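Local coordinates for protein bifunctional pinoresinol-lariciresinol reductase 1 (Thuja plicata, PDB 1QYD) that catalyses the NADPH-dependent, enantioselective reduction of pinoresinol to lariciresinol and on to secoisolariciresinol in lignan biosynthesis, at residues Q68-A73 / V100-E105; G162-S167 / C270-I275; L168-L171 / P177-D180. All coordinates share one frame; numbering follows the deposited sequence.

Interaction 1 (Q68-A73 / V100-E105)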
loop_
_atom_site.group_PDB
_atom_site.type_symbol
_atom_site.label_atom_id
_atom_site.label_comp_id
_atom_site.label_asym_id
_atom_site.label_seq_id
_atom_site.Cartn_x
_atom_site.Cartn_y
_atom_site.Cartn_z
ATOM N N GLN A 68 -3.988 7.154 23.464
ATOM C CA GLN A 68 -3.914 7.863 24.722
ATOM C C GLN A 68 -2.494 8.107 25.191
ATOM O O GLN A 68 -2.289 9.138 25.821
ATOM C CB GLN A 68 -4.678 7.109 25.818
ATOM C CG GLN A 68 -4.284 5.661 26.108
ATOM C CD GLN A 68 -5.035 4.602 25.319
ATOM O OE1 GLN A 68 -5.355 4.767 24.137
ATOM N NE2 GLN A 68 -5.303 3.485 26.010
ATOM N N ARG A 69 -1.489 7.253 24.914
ATOM C CA ARG A 69 -0.140 7.561 25.355
ATOM C C ARG A 69 0.521 8.570 24.438
ATOM O O ARG A 69 1.345 9.397 24.862
ATOM C CB ARG A 69 0.696 6.309 25.404
ATOM C CG ARG A 69 2.093 6.494 25.987
ATOM C CD ARG A 69 2.517 5.195 26.654
ATOM N NE ARG A 69 2.263 4.049 25.788
ATOM C CZ ARG A 69 2.602 2.784 26.049
ATOM N NH1 ARG A 69 3.242 2.457 27.178
ATOM N NH2 ARG A 69 2.240 1.846 25.156
ATOM N N LEU A 70 0.091 8.517 23.173
ATOM C CA LEU A 70 0.569 9.421 22.166
ATOM C C LEU A 70 0.176 10.821 22.591
ATOM O O LEU A 70 1.069 11.649 22.747
ATOM C CB LEU A 70 -0.070 8.984 20.902
ATOM C CG LEU A 70 0.603 9.259 19.597
ATOM C CD1 LEU A 70 2.043 8.800 19.621
ATOM C CD2 LEU A 70 -0.205 8.545 18.523
ATOM N N VAL A 71 -1.103 11.075 22.925
ATOM C CA VAL A 71 -1.553 12.389 23.407
ATOM C C VAL A 71 -0.897 12.819 24.705
ATOM O O VAL A 71 -0.628 14.010 24.902
ATOM C CB VAL A 71 -3.070 12.405 23.619
ATOM C CG1 VAL A 71 -3.510 13.818 23.893
ATOM C CG2 VAL A 71 -3.819 11.991 22.357
ATOM N N ASP A 72 -0.589 11.837 25.574
ATOM C CA ASP A 72 0.052 12.144 26.844
ATOM C C ASP A 72 1.379 12.794 26.558
ATOM O O ASP A 72 1.669 13.895 27.029
ATOM C CB ASP A 72 0.380 10.916 27.710
ATOM C CG ASP A 72 -0.717 10.147 28.404
ATOM O OD1 ASP A 72 -0.459 9.026 28.833
ATOM O OD2 ASP A 72 -1.821 10.655 28.535
ATOM N N ALA A 73 2.087 12.023 25.703
ATOM C CA ALA A 73 3.436 12.271 25.218
ATOM C C ALA A 73 3.609 13.644 24.562
ATOM O O ALA A 73 4.524 14.386 24.913
ATOM C CB ALA A 73 3.791 11.124 24.225
ATOM N N VAL A 100 -1.762 12.541 13.513
ATOM C CA VAL A 100 -2.507 13.788 13.230
ATOM C C VAL A 100 -3.803 13.888 14.057
ATOM O O VAL A 100 -4.223 14.947 14.529
ATOM C CB VAL A 100 -2.835 13.862 11.705
ATOM C CG1 VAL A 100 -3.634 15.123 11.387
ATOM C CG2 VAL A 100 -1.545 13.912 10.901
ATOM N N GLU A 101 -4.423 12.714 14.162
ATOM C CA GLU A 101 -5.551 12.430 15.025
ATOM C C GLU A 101 -5.111 12.701 16.465
ATOM O O GLU A 101 -5.858 13.320 17.216
ATOM C CB GLU A 101 -5.958 10.960 14.875
ATOM C CG GLU A 101 -7.020 10.569 13.833
ATOM C CD GLU A 101 -6.772 10.673 12.312
ATOM O OE1 GLU A 101 -6.239 11.688 11.822
ATOM O OE2 GLU A 101 -7.156 9.726 11.600
ATOM N N ALA A 102 -3.911 12.275 16.901
ATOM C CA ALA A 102 -3.409 12.540 18.239
ATOM C C ALA A 102 -2.982 13.984 18.498
ATOM O O ALA A 102 -2.929 14.438 19.635
ATOM C CB ALA A 102 -2.226 11.645 18.513
ATOM N N ILE A 103 -2.638 14.724 17.455
ATOM C CA ILE A 103 -2.252 16.126 17.527
ATOM C C ILE A 103 -3.500 17.004 17.572
ATOM O O ILE A 103 -3.494 18.024 18.270
ATOM C CB ILE A 103 -1.338 16.451 16.272
ATOM C CG1 ILE A 103 0.038 15.890 16.561
ATOM C CG2 ILE A 103 -1.146 17.938 16.011
ATOM C CD1 ILE A 103 0.957 15.866 15.353
ATOM N N LYS A 104 -4.553 16.661 16.801
ATOM C CA LYS A 104 -5.816 17.377 16.771
ATOM C C LYS A 104 -6.451 17.407 18.154
ATOM O O LYS A 104 -6.815 18.449 18.692
ATOM C CB LYS A 104 -6.687 16.672 15.749
ATOM C CG LYS A 104 -8.144 17.069 15.612
ATOM C CD LYS A 104 -8.379 18.558 15.327
ATOM C CE LYS A 104 -9.843 18.834 14.946
ATOM N NZ LYS A 104 -10.042 20.193 14.469
ATOM N N GLU A 105 -6.484 16.236 18.761
ATOM C CA GLU A 105 -7.022 16.019 20.089
ATOM C C GLU A 105 -6.321 16.837 21.144
ATOM O O GLU A 105 -7.006 17.531 21.897
ATOM C CB GLU A 105 -6.901 14.565 20.475
ATOM C CG GLU A 105 -7.834 14.173 21.601
ATOM C CD GLU A 105 -8.436 12.795 21.386
ATOM O OE1 GLU A 105 -9.030 12.578 20.326
ATOM O OE2 GLU A 105 -8.311 11.950 22.280
#

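Interaction 2 (G162-S167 / C270-I275)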
loop_
_atom_site.group_PDB
_atom_site.type_symbol
_atom_site.label_atom_id
_atom_site.label_comp_id
_atom_site.label_asym_id
_atom_site.label_seq_id
_atom_site.Cartn_x
_atom_site.Cartn_y
_atom_site.Cartn_z
ATOM N N GLY A 162 24.289 11.816 -0.269
ATOM C CA GLY A 162 24.709 10.441 -0.063
ATOM C C GLY A 162 23.729 9.403 -0.569
ATOM O O GLY A 162 23.716 8.268 -0.109
ATOM N N TYR A 163 22.874 9.777 -1.500
ATOM C CA TYR A 163 21.920 8.859 -2.088
ATOM C C TYR A 163 21.954 9.038 -3.592
ATOM O O TYR A 163 21.664 8.094 -4.324
ATOM C CB TYR A 163 20.521 9.160 -1.602
ATOM C CG TYR A 163 19.963 8.056 -0.745
ATOM C CD1 TYR A 163 19.589 6.844 -1.316
ATOM C CD2 TYR A 163 19.860 8.248 0.629
ATOM C CE1 TYR A 163 19.119 5.816 -0.500
ATOM C CE2 TYR A 163 19.388 7.232 1.459
ATOM C CZ TYR A 163 19.026 6.030 0.877
ATOM O OH TYR A 163 18.560 5.033 1.678
ATOM N N PHE A 164 22.263 10.256 -4.067
ATOM C CA PHE A 164 22.308 10.505 -5.495
ATOM C C PHE A 164 23.681 10.954 -5.968
ATOM O O PHE A 164 24.018 10.695 -7.110
ATOM C CB PHE A 164 21.194 11.544 -5.883
ATOM C CG PHE A 164 19.799 10.911 -5.822
ATOM C CD1 PHE A 164 18.964 11.129 -4.710
ATOM C CD2 PHE A 164 19.389 10.020 -6.816
ATOM C CE1 PHE A 164 17.748 10.452 -4.590
ATOM C CE2 PHE A 164 18.179 9.345 -6.693
ATOM C CZ PHE A 164 17.365 9.560 -5.579
ATOM N N ALA A 165 24.516 11.602 -5.164
ATOM C CA ALA A 165 25.870 11.981 -5.583
ATOM C C ALA A 165 26.939 10.971 -5.207
ATOM O O ALA A 165 28.116 11.046 -5.577
ATOM C CB ALA A 165 26.317 13.274 -4.956
ATOM N N GLY A 166 26.492 10.056 -4.343
ATOM C CA GLY A 166 27.288 8.931 -3.897
ATOM C C GLY A 166 27.363 8.003 -5.069
ATOM O O GLY A 166 28.417 7.831 -5.648
ATOM N N SER A 167 26.175 7.545 -5.450
ATOM C CA SER A 167 25.952 6.711 -6.606
ATOM C C SER A 167 26.222 7.392 -7.952
ATOM O O SER A 167 26.474 6.688 -8.932
ATOM C CB SER A 167 24.521 6.240 -6.580
ATOM O OG SER A 167 23.709 7.405 -6.441
ATOM N N CYS A 270 11.384 6.446 -12.287
ATOM C CA CYS A 270 10.142 7.238 -12.322
ATOM C C CYS A 270 9.882 7.848 -10.974
ATOM O O CYS A 270 8.889 7.670 -10.268
ATOM C CB CYS A 270 8.853 6.458 -12.729
ATOM S SG CYS A 270 8.079 5.257 -11.625
ATOM N N HIS A 271 10.904 8.651 -10.729
ATOM C CA HIS A 271 11.166 9.403 -9.521
ATOM C C HIS A 271 12.511 9.899 -9.983
ATOM O O HIS A 271 12.702 11.075 -10.234
ATOM C CB HIS A 271 11.196 8.415 -8.347
ATOM C CG HIS A 271 12.134 8.649 -7.184
ATOM N ND1 HIS A 271 12.920 7.713 -6.674
ATOM C CD2 HIS A 271 12.298 9.810 -6.476
ATOM C CE1 HIS A 271 13.552 8.274 -5.674
ATOM N NE2 HIS A 271 13.178 9.533 -5.554
ATOM N N LEU A 272 13.428 8.974 -10.225
ATOM C CA LEU A 272 14.701 9.273 -10.845
ATOM C C LEU A 272 14.448 9.780 -12.255
ATOM O O LEU A 272 15.283 10.437 -12.872
ATOM C CB LEU A 272 15.476 8.007 -10.860
ATOM C CG LEU A 272 16.861 7.950 -11.385
ATOM C CD1 LEU A 272 17.805 8.742 -10.526
ATOM C CD2 LEU A 272 17.271 6.497 -11.378
ATOM N N TYR A 273 13.270 9.430 -12.766
ATOM C CA TYR A 273 12.824 9.877 -14.054
ATOM C C TYR A 273 12.003 11.159 -13.914
ATOM O O TYR A 273 11.829 11.881 -14.888
ATOM C CB TYR A 273 12.063 8.697 -14.700
ATOM C CG TYR A 273 13.006 7.571 -15.210
ATOM C CD1 TYR A 273 13.022 7.235 -16.576
ATOM C CD2 TYR A 273 13.909 6.896 -14.368
ATOM C CE1 TYR A 273 13.901 6.270 -17.090
ATOM C CE2 TYR A 273 14.798 5.930 -14.872
ATOM C CZ TYR A 273 14.791 5.624 -16.234
ATOM O OH TYR A 273 15.685 4.695 -16.752
ATOM N N GLN A 274 11.519 11.538 -12.724
ATOM C CA GLN A 274 10.854 12.821 -12.517
ATOM C C GLN A 274 11.928 13.839 -12.181
ATOM O O GLN A 274 11.789 14.994 -12.556
ATOM C CB GLN A 274 9.893 12.775 -11.355
ATOM C CG GLN A 274 9.009 11.539 -11.215
ATOM C CD GLN A 274 7.841 11.327 -12.169
ATOM O OE1 GLN A 274 7.273 12.237 -12.783
ATOM N NE2 GLN A 274 7.423 10.071 -12.270
ATOM N N ILE A 275 12.981 13.460 -11.429
ATOM C CA ILE A 275 14.189 14.253 -11.133
ATOM C C ILE A 275 15.008 14.673 -12.406
ATOM O O ILE A 275 15.246 15.860 -12.676
ATOM C CB ILE A 275 15.136 13.435 -10.177
ATOM C CG1 ILE A 275 14.500 13.162 -8.859
ATOM C CG2 ILE A 275 16.371 14.233 -9.827
ATOM C CD1 ILE A 275 15.389 12.230 -8.003
#

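Interaction 3 (L168-L171 / P177-D180)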
loop_
_atom_site.group_PDB
_atom_site.type_symbol
_atom_site.label_atom_id
_atom_site.label_comp_id
_atom_site.label_asym_id
_atom_site.label_seq_id
_atom_site.Cartn_x
_atom_site.Cartn_y
_atom_site.Cartn_z
ATOM N N LEU A 168 26.173 8.745 -7.967
ATOM C CA LEU A 168 26.198 9.656 -9.129
ATOM C C LEU A 168 24.899 9.558 -9.948
ATOM O O LEU A 168 24.750 10.142 -11.018
ATOM C CB LEU A 168 27.427 9.365 -10.016
ATOM C CG LEU A 168 28.474 10.459 -10.261
ATOM C CD1 LEU A 168 28.705 11.296 -9.041
ATOM C CD2 LEU A 168 29.781 9.792 -10.674
ATOM N N ALA A 169 23.930 8.887 -9.293
ATOM C CA ALA A 169 22.554 8.566 -9.643
ATOM C C ALA A 169 22.335 7.301 -10.478
ATOM O O ALA A 169 21.398 7.187 -11.283
ATOM C CB ALA A 169 21.943 9.772 -10.349
ATOM N N GLN A 170 23.155 6.266 -10.218
ATOM C CA GLN A 170 23.094 5.079 -11.048
ATOM C C GLN A 170 22.202 3.946 -10.623
ATOM O O GLN A 170 22.131 3.508 -9.472
ATOM C CB GLN A 170 24.496 4.566 -11.252
ATOM C CG GLN A 170 24.893 4.974 -12.680
ATOM C CD GLN A 170 25.832 6.159 -12.825
ATOM O OE1 GLN A 170 25.557 7.171 -13.459
ATOM N NE2 GLN A 170 27.018 6.040 -12.272
ATOM N N LEU A 171 21.543 3.498 -11.689
ATOM C CA LEU A 171 20.515 2.464 -11.736
ATOM C C LEU A 171 20.840 1.153 -11.064
ATOM O O LEU A 171 20.007 0.237 -11.114
ATOM C CB LEU A 171 20.131 2.087 -13.202
ATOM C CG LEU A 171 19.594 3.024 -14.291
ATOM C CD1 LEU A 171 19.165 2.215 -15.491
ATOM C CD2 LEU A 171 18.385 3.770 -13.795
ATOM N N PRO A 177 30.595 6.383 -6.228
ATOM C CA PRO A 177 30.738 6.879 -7.588
ATOM C C PRO A 177 31.542 5.839 -8.352
ATOM O O PRO A 177 32.560 5.366 -7.840
ATOM C CB PRO A 177 31.431 8.205 -7.411
ATOM C CG PRO A 177 31.472 8.500 -5.924
ATOM C CD PRO A 177 31.516 7.099 -5.348
ATOM N N PRO A 178 31.094 5.376 -9.519
ATOM C CA PRO A 178 31.746 4.290 -10.236
ATOM C C PRO A 178 32.867 4.659 -11.192
ATOM O O PRO A 178 32.789 5.675 -11.878
ATOM C CB PRO A 178 30.590 3.587 -10.921
ATOM C CG PRO A 178 29.692 4.732 -11.292
ATOM C CD PRO A 178 29.740 5.571 -10.025
ATOM N N ARG A 179 33.918 3.830 -11.222
ATOM C CA ARG A 179 34.975 3.954 -12.216
ATOM C C ARG A 179 34.487 3.359 -13.553
ATOM O O ARG A 179 33.590 2.494 -13.603
ATOM C CB ARG A 179 36.234 3.218 -11.730
ATOM C CG ARG A 179 37.454 3.549 -12.611
ATOM C CD ARG A 179 38.789 3.031 -12.098
ATOM N NE ARG A 179 39.251 3.788 -10.949
ATOM C CZ ARG A 179 39.903 3.199 -9.945
ATOM N NH1 ARG A 179 40.157 1.891 -9.959
ATOM N NH2 ARG A 179 40.311 3.931 -8.910
ATOM N N ASP A 180 35.112 3.892 -14.630
ATOM C CA ASP A 180 34.892 3.617 -16.059
ATOM C C ASP A 180 33.620 4.258 -16.603
ATOM O O ASP A 180 33.752 5.278 -17.269
ATOM C CB ASP A 180 34.806 2.091 -16.407
ATOM C CG ASP A 180 36.064 1.233 -16.256
ATOM O OD1 ASP A 180 36.449 0.567 -17.220
ATOM O OD2 ASP A 180 36.640 1.207 -15.165
#

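Interaction 1 (Q68-A73 / V100-E105)
Leu70 and Val71, neighbours on helix 67-74, both turn their side chains toward Ala102 of helix 96-105 and meet its methyl group and its backbone. Leu70 reaches Ala102 with one flank of its chain: Ala102 CB is 4.2 Å from Leu70 CB, Ala102 CB is 3.9 Å from Leu70 CG, and Ala102 CB is 3.7 Å from Leu70 CD2. With CG swung anti to the backbone N (chi1 -153°), the isobutyl group passes alongside the methyl instead of meeting it end-on. Val71 uses a single branch. Its CG1 stands anti to the backbone N, which places CG2 beside that nitrogen and pointing at the partner helix; CG2 then rests 3.8 Å from Ala102 O and 4.2 Å from Ala102 CB, so it lies against the peptide as well as the methyl. The small alanine lets the backbones come close, with Val71 CA and Ala102 CA 5.5 Å apart. The two helices belong to the Rossmann-type fold of the NmrA family, where 67-74 leads from strand 58-60 to 79-82 and 96-105 leads on from 79-82 to 111-113; they lie side by side on one face of the parallel sheet. Their local axes approach to 9.1 Å and cross at -55°. Toward the surface Glu105 adds its aliphatic base, its CB lying 4.4 Å from Val71 CG2, a loose touch at the outer margin. Val71 also packs on Ala106, just beyond the end of helix 96-105. On another side of that helix Val100 and Ile103 pack on Phe112 of strand 111-113, so this side of the helix faces the sheet.

Interaction 2 (G162-S167 / C270-I275)
The ring of Phe164 is met at its far end by three side chains of 270-275. Ile275 comes from the opposite direction and sets its CD1 over one face, displaced toward the rim, 4.1 Å from Phe164 CZ. His271 comes to the edge: its CE1 lies near the plane of the phenyl ring, 4.0 Å from Phe164 CZ. The two ring planes stand at 80° with centroids 6.0 Å apart, an oblique pairing. Leu272 adds CD1 at a slant, 3.9 Å from Phe164 CE2; CG anti to the backbone N (chi1 -178°) carries that methyl over to the phenyl ring.

Behind these groups, His271 occupies the N-cap position of helix 272-275, and its carbonyl O is gripped twice, by Ile275 N at 2.7 Å and by Gln274 N at 2.8 Å. These bonds close the first turn and set His271 and Ile275 one turn apart, on the side that meets Phe164, while a weak hydrogen bond from His271 ND1 to Val268 O restrains the imidazole. On the other segment Ser167 OG bonds to Tyr163 O at 3.0 Å, from above the carbonyl plane, and also to Ala169 N, linking residues 163 to 169. Met159 touches both Phe164 and Ile275, and Trp194 packs on Phe164 as well.

His271 is thought to bind the substrate, and its side chain is about 8 Å from that of Lys138, the presumed proton acceptor. The three touches on Phe164 are van der Waals contacts, all nearest through carbon, so this side of the presumed substrate-binding histidine is met by an apolar ring and not by a polar partner.

Interaction 3 (L168-L171 / P177-D180)
Leu168 faces Pro177 and Pro178, and one methyl of its fork does most of the touching. Its CB is 4.4 Å from Pro178 CD, the ring carbon bonded to the proline nitrogen. The next atom, Leu168 CG, is set back, 4.7 Å from Pro177 CB. At the fork CD2 leads, 4.0 Å from Pro177 CB and 4.3 Å from Pro178 CD, so that this methyl lies by the junction of the two rings; CD1 trails at 4.4 Å from Pro177 CB. The side chains of Leu168 and Pro177 cross at about a right angle. Both segments lie in the irregular loop between helix 161-164 and strand 181-182. Leu168 and Ala169 both have positive phi, in the left-handed helical region, whereas Pro177 to Arg179 run extended with polyproline-II-like backbone angles. Helix 229-241 backs the leucine through Val232 and Trp236, and Trp236 touches Pro177 too. Gln170 bends at chi2 (103°) and brings its amide to the ring of Pro178, although the modelled closeness of NE2 is doubtful; its OE1 has a weak hydrogen bond from Leu183 N.

Overall arrangement
From the N terminus, interaction 1 comes first: it closes a loop of 26 residues that includes strand 79-82 and pairs two helices of the nucleotide-binding Rossmann layer. The chain completes that layer before interaction 2 opens at 162-167. Its second segment follows only after 102 residues, so it joins the stretch following strand 159-160 to the turn at 270-275 that carries the presumed substrate-binding His271. Interaction 3 is nested inside this loop and closes five residues. Interactions 2 and 3 abut, with Gly166 and Ser167 against Pro177 and Pro178, and Leu171 against Leu272. Interaction 1 lies on the opposite side of the chain's centre from the other two, its nearest atoms about 23 Å from interaction 2.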